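Local coordinates for functional macrophage inflammatory protein 1-alpha homolog (Human herpesvirus 8, PDB 1ZXT), which is a virus-encoded CC chemokine that probably signals by binding CC chemokine receptors of host cells, at residues Q16-V22 against W58-L62. Numbering follows the deposited sequence.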
loop_
_atom_site.group_PDB
_atom_site.type_symbol
_atom_site.label_atom_id
_atom_site.label_comp_id
_atom_site.label_asym_id
_atom_site.label_seq_id
_atom_site.Cartn_x
_atom_site.Cartn_y
_atom_site.Cartn_z
ATOM N N GLN A 16 8.879 2.634 -0.402
ATOM C CA GLN A 16 9.403 3.178 0.879
ATOM C C GLN A 16 10.119 2.067 1.666
ATOM O O GLN A 16 9.493 1.126 2.076
ATOM C CB GLN A 16 8.372 3.876 1.730
ATOM C CG GLN A 16 8.962 4.480 3.041
ATOM C CD GLN A 16 8.081 5.540 3.802
ATOM O OE1 GLN A 16 7.497 6.408 3.153
ATOM N NE2 GLN A 16 8.016 5.478 5.179
ATOM N N GLN A 17 11.426 2.257 1.852
ATOM C CA GLN A 17 12.267 1.291 2.524
ATOM C C GLN A 17 12.227 1.357 4.035
ATOM O O GLN A 17 12.487 0.353 4.687
ATOM C CB GLN A 17 13.697 1.469 2.091
ATOM C CG GLN A 17 13.879 1.209 0.607
ATOM C CD GLN A 17 13.556 -0.229 0.246
ATOM O OE1 GLN A 17 14.189 -1.167 0.798
ATOM N NE2 GLN A 17 12.606 -0.423 -0.690
ATOM N N HIS A 18 11.931 2.528 4.606
ATOM C CA HIS A 18 11.931 2.711 6.042
ATOM C C HIS A 18 10.520 2.807 6.505
ATOM O O HIS A 18 9.749 3.591 5.959
ATOM C CB HIS A 18 12.684 3.977 6.435
ATOM C CG HIS A 18 13.991 4.120 5.744
ATOM N ND1 HIS A 18 14.093 4.650 4.474
ATOM C CD2 HIS A 18 15.235 3.733 6.107
ATOM C CE1 HIS A 18 15.362 4.624 4.105
ATOM N NE2 HIS A 18 16.077 4.097 5.091
ATOM N N PRO A 19 10.170 1.961 7.459
ATOM C CA PRO A 19 8.853 1.958 8.072
ATOM C C PRO A 19 8.362 3.314 8.519
ATOM O O PRO A 19 9.105 4.046 9.200
ATOM C CB PRO A 19 9.031 1.038 9.268
ATOM C CG PRO A 19 10.158 0.176 8.943
ATOM C CD PRO A 19 11.062 0.950 8.070
ATOM N N PRO A 20 7.128 3.660 8.139
ATOM C CA PRO A 20 6.464 4.857 8.671
ATOM C C PRO A 20 6.038 4.686 10.119
ATOM O O PRO A 20 5.900 3.531 10.576
ATOM C CB PRO A 20 5.196 5.033 7.753
ATOM C CG PRO A 20 4.950 3.693 7.185
ATOM C CD PRO A 20 6.327 3.006 7.063
ATOM N N PRO A 21 5.722 5.794 10.809
ATOM C CA PRO A 21 5.120 5.719 12.101
ATOM C C PRO A 21 3.704 5.116 12.069
ATOM O O PRO A 21 2.805 5.635 11.413
ATOM C CB PRO A 21 4.985 7.186 12.497
ATOM C CG PRO A 21 5.445 8.025 11.401
ATOM C CD PRO A 21 5.890 7.181 10.392
ATOM N N VAL A 22 3.514 4.072 12.838
ATOM C CA VAL A 22 2.263 3.375 12.895
ATOM C C VAL A 22 1.136 4.356 13.263
ATOM O O VAL A 22 0.039 4.216 12.776
ATOM C CB VAL A 22 2.281 2.265 13.972
ATOM C CG1 VAL A 22 1.042 1.390 13.810
ATOM C CG2 VAL A 22 3.598 1.411 13.927
ATOM N N TRP A 58 8.397 -6.658 7.523
ATOM C CA TRP A 58 7.892 -5.520 8.287
ATOM C C TRP A 58 6.593 -4.906 7.675
ATOM O O TRP A 58 5.711 -4.430 8.362
ATOM C CB TRP A 58 8.972 -4.468 8.546
ATOM C CG TRP A 58 9.446 -3.703 7.391
ATOM C CD1 TRP A 58 10.589 -3.924 6.662
ATOM C CD2 TRP A 58 8.794 -2.562 6.765
ATOM N NE1 TRP A 58 10.696 -2.989 5.649
ATOM C CE2 TRP A 58 9.620 -2.142 5.696
ATOM C CE3 TRP A 58 7.627 -1.852 7.019
ATOM C CZ2 TRP A 58 9.323 -1.029 4.922
ATOM C CZ3 TRP A 58 7.319 -0.773 6.248
ATOM C CH2 TRP A 58 8.163 -0.369 5.180
ATOM N N VAL A 59 6.477 -4.939 6.383
ATOM C CA VAL A 59 5.252 -4.445 5.719
ATOM C C VAL A 59 4.038 -5.370 5.993
ATOM O O VAL A 59 2.932 -4.894 6.247
ATOM C CB VAL A 59 5.425 -4.338 4.185
ATOM C CG1 VAL A 59 4.148 -3.868 3.467
ATOM C CG2 VAL A 59 6.526 -3.381 3.780
ATOM N N ARG A 60 4.255 -6.681 5.935
ATOM C CA ARG A 60 3.202 -7.608 6.274
ATOM C C ARG A 60 2.746 -7.415 7.696
ATOM O O ARG A 60 1.587 -7.654 8.031
ATOM C CB ARG A 60 3.681 -9.044 6.106
ATOM C CG ARG A 60 3.845 -9.458 4.686
ATOM C CD ARG A 60 4.202 -10.928 4.563
ATOM N NE ARG A 60 5.334 -11.075 3.657
ATOM C CZ ARG A 60 6.573 -11.413 4.017
ATOM N NH1 ARG A 60 6.901 -11.708 5.279
ATOM N NH2 ARG A 60 7.498 -11.501 3.076
ATOM N N GLN A 61 3.663 -7.061 8.587
ATOM C CA GLN A 61 3.294 -6.938 9.993
ATOM C C GLN A 61 2.458 -5.717 10.206
ATOM O O GLN A 61 1.525 -5.753 10.987
ATOM C CB GLN A 61 4.525 -6.885 10.869
ATOM C CG GLN A 61 5.288 -8.174 10.871
ATOM C CD GLN A 61 6.525 -8.065 11.779
ATOM O OE1 GLN A 61 6.397 -7.990 13.023
ATOM N NE2 GLN A 61 7.724 -8.030 11.157
ATOM N N LEU A 62 2.776 -4.621 9.515
ATOM C CA LEU A 62 1.914 -3.425 9.567
ATOM C C LEU A 62 0.561 -3.703 8.961
ATOM O O LEU A 62 -0.462 -3.262 9.476
ATOM C CB LEU A 62 2.546 -2.251 8.861
ATOM C CG LEU A 62 3.738 -1.576 9.523
ATOM C CD1 LEU A 62 4.291 -0.580 8.566
ATOM C CD2 LEU A 62 3.383 -0.940 10.890
#
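The indole of W58 packs with one face against the ring of P19, whose CG sits 3.8 Å from the centroid of the six-membered ring and 13° off its normal, a CH-pi contact over the face. P19 CA covers the same face, 3.6 Å from W58 CZ3. Around the ring, backbone atoms of the loop complete the fit: Q16 O approaches W58 CZ2 near the ring plane at 3.6 Å, and Q17 O reaches W58 CZ2 obliquely at 3.5 Å. With its chi1 near +60°, W58 carries the indole across to the loop, and it is the residue most covered in this interface.

One helical turn on, L62 takes over the packing. Its CD2 meets V22 CG2 at 3.8 Å, while its CD1 lies a looser 4.4 Å from P20 CD; P20 CD is also 4.0 Å from W58 CZ3, so this buried proline bridges the two helix residues. On the sheet side, P20 and L62 both touch L25 of strand 25-30 and L42 of strand 40-44. No hydrogen bond links 16-22 to 58-62, and the 278 Å² interface consists of van der Waals packing, mostly apolar, with the CH-pi contact and two carbonyl oxygens against the indole. Within the loop, Q16 NE2 donates to H18 O at 2.7 Å, and the Q16 backbone is hydrogen-bonded to C51 of strand 49-52.

Such packing of the extended loop ahead of the first strand, the N-loop, against the C-terminal helix laid across a three-stranded antiparallel Greek key sheet is characteristic of the chemokine fold.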